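PDB 4DKW: terminase, large subunit from Enterobacteria phage P22, which drives ATP-powered translocation of viral DNA into empty capsids and, through the nuclease domain seen here, cuts the genome to start and end packaging. Local coordinates for residues Q32-N37 / T102-A107; Q69-G72 / A78-I81. All coordinates share one frame; numbering follows the deposited sequence.

Interaction 1 (Q32-N37 / T102-A107). With MG (magnesium ion), chain E.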
loop_
_atom_site.group_PDB
_atom_site.type_symbol
_atom_site.label_atom_id
_atom_site.label_comp_id
_atom_site.label_asym_id
_atom_site.label_seq_id
_atom_site.Cartn_x
_atom_site.Cartn_y
_atom_site.Cartn_z
ATOM N N GLN A 32 -0.572 -1.056 5.586
ATOM C CA GLN A 32 -1.832 -1.646 6.019
ATOM C C GLN A 32 -2.997 -0.706 5.726
ATOM O O GLN A 32 -2.901 0.499 5.944
ATOM C CB GLN A 32 -1.782 -1.927 7.530
ATOM C CG GLN A 32 -3.046 -2.573 8.120
ATOM C CD GLN A 32 -3.214 -4.041 7.730
ATOM O OE1 GLN A 32 -2.242 -4.798 7.687
ATOM N NE2 GLN A 32 -4.451 -4.446 7.452
ATOM N N ASP A 33 -4.090 -1.259 5.211
ATOM C CA ASP A 33 -5.361 -0.552 5.214
ATOM C C ASP A 33 -6.264 -1.354 6.128
ATOM O O ASP A 33 -6.387 -2.566 5.971
ATOM C CB ASP A 33 -5.976 -0.433 3.809
ATOM C CG ASP A 33 -7.244 0.415 3.800
ATOM O OD1 ASP A 33 -7.296 1.416 4.547
ATOM O OD2 ASP A 33 -8.194 0.086 3.065
ATOM N N PHE A 34 -6.874 -0.693 7.102
ATOM C CA PHE A 34 -7.712 -1.403 8.059
ATOM C C PHE A 34 -9.093 -1.649 7.462
ATOM O O PHE A 34 -9.541 -0.895 6.590
ATOM C CB PHE A 34 -7.817 -0.637 9.381
ATOM C CG PHE A 34 -6.497 -0.374 10.031
ATOM C CD1 PHE A 34 -5.723 -1.419 10.489
ATOM C CD2 PHE A 34 -6.031 0.920 10.185
ATOM C CE1 PHE A 34 -4.501 -1.185 11.087
ATOM C CE2 PHE A 34 -4.814 1.165 10.789
ATOM C CZ PHE A 34 -4.045 0.111 11.239
ATOM N N GLY A 35 -9.747 -2.718 7.913
ATOM C CA GLY A 35 -11.080 -3.054 7.438
ATOM C C GLY A 35 -11.658 -4.346 7.990
ATOM O O GLY A 35 -10.970 -5.365 8.054
ATOM N N TRP A 36 -12.928 -4.304 8.387
ATOM C CA TRP A 36 -13.631 -5.515 8.800
ATOM C C TRP A 36 -14.724 -5.912 7.790
ATOM O O TRP A 36 -14.634 -6.959 7.137
ATOM C CB TRP A 36 -14.212 -5.379 10.213
ATOM C CG TRP A 36 -14.875 -6.638 10.649
ATOM C CD1 TRP A 36 -16.208 -6.937 10.570
ATOM C CD2 TRP A 36 -14.234 -7.800 11.192
ATOM N NE1 TRP A 36 -16.434 -8.209 11.045
ATOM C CE2 TRP A 36 -15.239 -8.761 11.429
ATOM C CE3 TRP A 36 -12.909 -8.120 11.505
ATOM C CZ2 TRP A 36 -14.959 -10.016 11.962
ATOM C CZ3 TRP A 36 -12.634 -9.370 12.038
ATOM C CH2 TRP A 36 -13.654 -10.301 12.258
ATOM N N ASN A 37 -15.751 -5.074 7.666
ATOM C CA ASN A 37 -16.784 -5.289 6.657
ATOM C C ASN A 37 -16.222 -5.071 5.261
ATOM O O ASN A 37 -16.516 -5.829 4.334
ATOM C CB ASN A 37 -17.976 -4.366 6.893
ATOM C CG ASN A 37 -18.707 -4.678 8.184
ATOM O OD1 ASN A 37 -18.822 -5.840 8.585
ATOM N ND2 ASN A 37 -19.197 -3.635 8.853
ATOM N N THR A 102 -2.409 -0.525 17.405
ATOM C CA THR A 102 -2.014 -1.215 18.634
ATOM C C THR A 102 -2.334 -2.702 18.553
ATOM O O THR A 102 -1.515 -3.542 18.920
ATOM C CB THR A 102 -2.711 -0.609 19.875
ATOM O OG1 THR A 102 -2.317 0.762 20.028
ATOM C CG2 THR A 102 -2.359 -1.386 21.142
ATOM N N GLN A 103 -3.529 -3.021 18.069
ATOM C CA GLN A 103 -3.951 -4.408 17.906
ATOM C C GLN A 103 -3.045 -5.133 16.916
ATOM O O GLN A 103 -2.764 -6.323 17.073
ATOM C CB GLN A 103 -5.401 -4.475 17.414
ATOM C CG GLN A 103 -6.421 -3.814 18.330
ATOM C CD GLN A 103 -7.806 -3.760 17.709
ATOM O OE1 GLN A 103 -8.071 -4.407 16.691
ATOM N NE2 GLN A 103 -8.697 -2.975 18.314
ATOM N N TYR A 104 -2.593 -4.410 15.894
ATOM C CA TYR A 104 -1.724 -4.988 14.866
ATOM C C TYR A 104 -0.284 -5.153 15.360
ATOM O O TYR A 104 0.373 -6.155 15.062
ATOM C CB TYR A 104 -1.791 -4.163 13.575
ATOM C CG TYR A 104 -2.938 -4.564 12.675
ATOM C CD1 TYR A 104 -2.723 -5.363 11.562
ATOM C CD2 TYR A 104 -4.245 -4.174 12.963
ATOM C CE1 TYR A 104 -3.770 -5.746 10.744
ATOM C CE2 TYR A 104 -5.301 -4.553 12.151
ATOM C CZ TYR A 104 -5.058 -5.340 11.043
ATOM O OH TYR A 104 -6.105 -5.723 10.234
ATOM N N ALA A 105 0.189 -4.176 16.131
ATOM C CA ALA A 105 1.497 -4.272 16.762
ATOM C C ALA A 105 1.520 -5.455 17.724
ATOM O O ALA A 105 2.490 -6.216 17.766
ATOM C CB ALA A 105 1.836 -2.976 17.486
ATOM N N ASP A 106 0.440 -5.612 18.489
ATOM C CA ASP A 106 0.348 -6.684 19.477
ATOM C C ASP A 106 0.312 -8.033 18.780
ATOM O O ASP A 106 0.746 -9.039 19.342
ATOM C CB ASP A 106 -0.891 -6.518 20.369
ATOM C CG ASP A 106 -0.754 -5.367 21.357
ATOM O OD1 ASP A 106 0.387 -4.916 21.604
ATOM O OD2 ASP A 106 -1.794 -4.923 21.893
ATOM N N ALA A 107 -0.208 -8.037 17.556
ATOM C CA ALA A 107 -0.297 -9.245 16.741
ATOM C C ALA A 107 1.055 -9.625 16.131
ATOM O O ALA A 107 1.239 -10.745 15.659
ATOM C CB ALA A 107 -1.348 -9.075 15.648
HETATM MG MG MG E . -10.239 0.548 3.001
HETATM O O HOH W 1 -9.847 1.730 4.561
HETATM O O HOH W 2 -8.618 -4.443 10.125
HETATM O O HOH W 3 -12.369 0.566 2.687
#
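At the metal-bearing end of strand 27-33, in the RNase H-like nuclease domain, Q32 and F34 both lie against the ring of Y104, which projects from helix 97-107. Both come from the same side of the tyrosine ring, F34 over its face and the Q32 amide at its rim. F34, which also leans on W85 and P86, brings the rim of its own ring, with CE1 3.5 Å from Y104 CD2, and the ring planes meet obliquely at 59°, so this is neither a stack nor a T-shaped pair.

Q32 sets its amide just outside the rim at CE1: its CD lies 3.5 Å from Y104 CE1, and the amide is tilted 42° from the ring plane. CG sits anti to the backbone N (chi1 -179°), and a bend at chi2 then brings the amide to that edge. Q32 NE2 passes Y104 OH at too poor an angle to bond. Instead, Q40 OE1 gathers both groups, taking hydrogen bonds from Q32 NE2 and Y104 OH. H42 ND1 pairs with Q32 OE1, and a weak bond from Q32 NE2 to D33 O (3.1 Å) adds to the hold on the amide's rotation.

One water spans the contact, accepting from G35 N and donating to Y104 OH at 2.8 Å. The intervening D33 points away from the helix: its OD2 binds the magnesium ion at 2.1 Å, while its OD1 accepts a bond from a metal-bound water at 2.6 Å. D171 OD1 is a further ligand of this ion. Thus Q32 and F34 flank the metal ligand and pack on the helix while D33 looks the other way, as expected where the first strand of an RNase H-like fold delivers a catalytic aspartate to its metal site.

Interaction 2 (Q69-G72 / A78-I81)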
loop_
_atom_site.group_PDB
_atom_site.type_symbol
_atom_site.label_atom_id
_atom_site.label_comp_id
_atom_site.label_asym_id
_atom_site.label_seq_id
_atom_site.Cartn_x
_atom_site.Cartn_y
_atom_site.Cartn_z
ATOM N N GLN A 69 -5.259 -12.892 12.567
ATOM C CA GLN A 69 -5.411 -13.629 11.319
ATOM C C GLN A 69 -4.588 -13.018 10.188
ATOM O O GLN A 69 -4.027 -13.749 9.371
ATOM C CB GLN A 69 -6.876 -13.720 10.900
ATOM C CG GLN A 69 -7.754 -14.501 11.867
ATOM C CD GLN A 69 -9.210 -14.498 11.450
ATOM O OE1 GLN A 69 -9.958 -13.575 11.773
ATOM N NE2 GLN A 69 -9.618 -15.528 10.719
ATOM N N ALA A 70 -4.528 -11.688 10.135
ATOM C CA ALA A 70 -3.717 -11.014 9.130
ATOM C C ALA A 70 -2.256 -11.425 9.287
ATOM O O ALA A 70 -1.610 -11.838 8.323
ATOM C CB ALA A 70 -3.865 -9.501 9.244
ATOM N N TRP A 71 -1.757 -11.341 10.514
ATOM C CA TRP A 71 -0.387 -11.733 10.831
ATOM C C TRP A 71 -0.088 -13.180 10.452
ATOM O O TRP A 71 0.965 -13.474 9.904
ATOM C CB TRP A 71 -0.085 -11.502 12.315
ATOM C CG TRP A 71 1.307 -11.910 12.715
ATOM C CD1 TRP A 71 1.659 -12.987 13.484
ATOM C CD2 TRP A 71 2.534 -11.254 12.361
ATOM N NE1 TRP A 71 3.027 -13.036 13.633
ATOM C CE2 TRP A 71 3.586 -11.987 12.953
ATOM C CE3 TRP A 71 2.844 -10.119 11.604
ATOM C CZ2 TRP A 71 4.925 -11.621 12.805
ATOM C CZ3 TRP A 71 4.175 -9.757 11.462
ATOM C CH2 TRP A 71 5.197 -10.501 12.061
ATOM N N GLY A 72 -1.017 -14.085 10.737
ATOM C CA GLY A 72 -0.852 -15.467 10.322
ATOM C C GLY A 72 -0.784 -15.643 8.813
ATOM O O GLY A 72 -0.106 -16.540 8.314
ATOM N N ALA A 78 6.010 -10.361 5.942
ATOM C CA ALA A 78 5.806 -9.119 6.685
ATOM C C ALA A 78 6.695 -8.997 7.925
ATOM O O ALA A 78 6.832 -7.918 8.486
ATOM C CB ALA A 78 4.338 -8.969 7.069
ATOM N N ASN A 79 7.289 -10.107 8.355
ATOM C CA ASN A 79 8.076 -10.133 9.584
ATOM C C ASN A 79 9.216 -9.110 9.602
ATOM O O ASN A 79 10.048 -9.086 8.695
ATOM C CB ASN A 79 8.620 -11.543 9.828
ATOM C CG ASN A 79 9.167 -11.723 11.224
ATOM O OD1 ASN A 79 8.680 -11.124 12.181
ATOM N ND2 ASN A 79 10.187 -12.555 11.346
ATOM N N LYS A 80 9.222 -8.270 10.639
ATOM C CA LYS A 80 10.256 -7.254 10.882
ATOM C C LYS A 80 10.242 -6.054 9.929
ATOM O O LYS A 80 11.070 -5.152 10.055
ATOM C CB LYS A 80 11.658 -7.881 10.946
ATOM C CG LYS A 80 11.982 -8.548 12.261
ATOM C CD LYS A 80 12.348 -10.009 12.059
ATOM C CE LYS A 80 13.486 -10.176 11.063
ATOM N NZ LYS A 80 13.886 -11.604 10.881
ATOM N N ILE A 81 9.302 -6.027 8.990
ATOM C CA ILE A 81 9.214 -4.922 8.030
ATOM C C ILE A 81 8.346 -3.792 8.588
ATOM O O ILE A 81 7.226 -4.049 9.032
ATOM C CB ILE A 81 8.601 -5.401 6.703
ATOM C CG1 ILE A 81 9.320 -6.656 6.198
ATOM C CG2 ILE A 81 8.610 -4.291 5.686
ATOM C CD1 ILE A 81 10.835 -6.519 6.095
#
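A78 O accepts the hydrogen bond from I81 N (3.2 Å) that closes a type II turn over A78-I81, and W71 reaches this corner from one side with the six-membered part of its indole. The carbonyl itself is only loosely approached, 4.4 Å from W71 CZ3, and the methyl CB of A78 is similarly distant. N79 makes the closer touch. Its OD1 lies 3.5 Å from W71 CH2, at the edge of the indole and in its plane, facing the slightly positive rim of C-H bonds; any attraction there is probably weak. The backbone of N79 backs this up, with CA 3.8 Å from the same W71 CH2. The amide plane stands steeply to the indole, at 75°. W71 gets this far because its CG extends anti to the backbone N (chi1 179°), carrying the ring along the helix flank to the turn.

Helix 67-78 is the connection of a beta-alpha-beta crossover, between strand 53-62 and the parallel strand 82-84, and the turn is where the chain leaves the helix for that strand. N79 is the first residue to abandon helical angles. K80, at the third position of the turn, takes a positive phi of 72°, as a type II turn requires there, and its carbonyl O is hydrogen-bonded by R187 NH1. Beneath the turn A78 and I81 settle on the sheet, A78 against D30 and H42, I81 against V28, D30 and Q44. F109 meets the indole of W71 edge-to-face and also touches A70 and A78.

Interaction 2 is nested in the loop closed by interaction 1, and their centres lie 11 Å apart. Helix 67-78 joins them. From the Q69-G72 segment, A70 CB comes 4.0 Å from Y104 CE1, obliquely past the ring's rim from the side opposite Q32 and F34, while one residue further on W71 CD1 packs 3.2 Å from A107 O of helix 97-107. Only interaction 1 reaches the nuclease centre: it contains D33, and the side chain of Q32 is about 8 Å from that of D171, the other catalytic metal ligand. Interaction 2 lies away from it, with Q69-G72 near the helix start and the turn at its end.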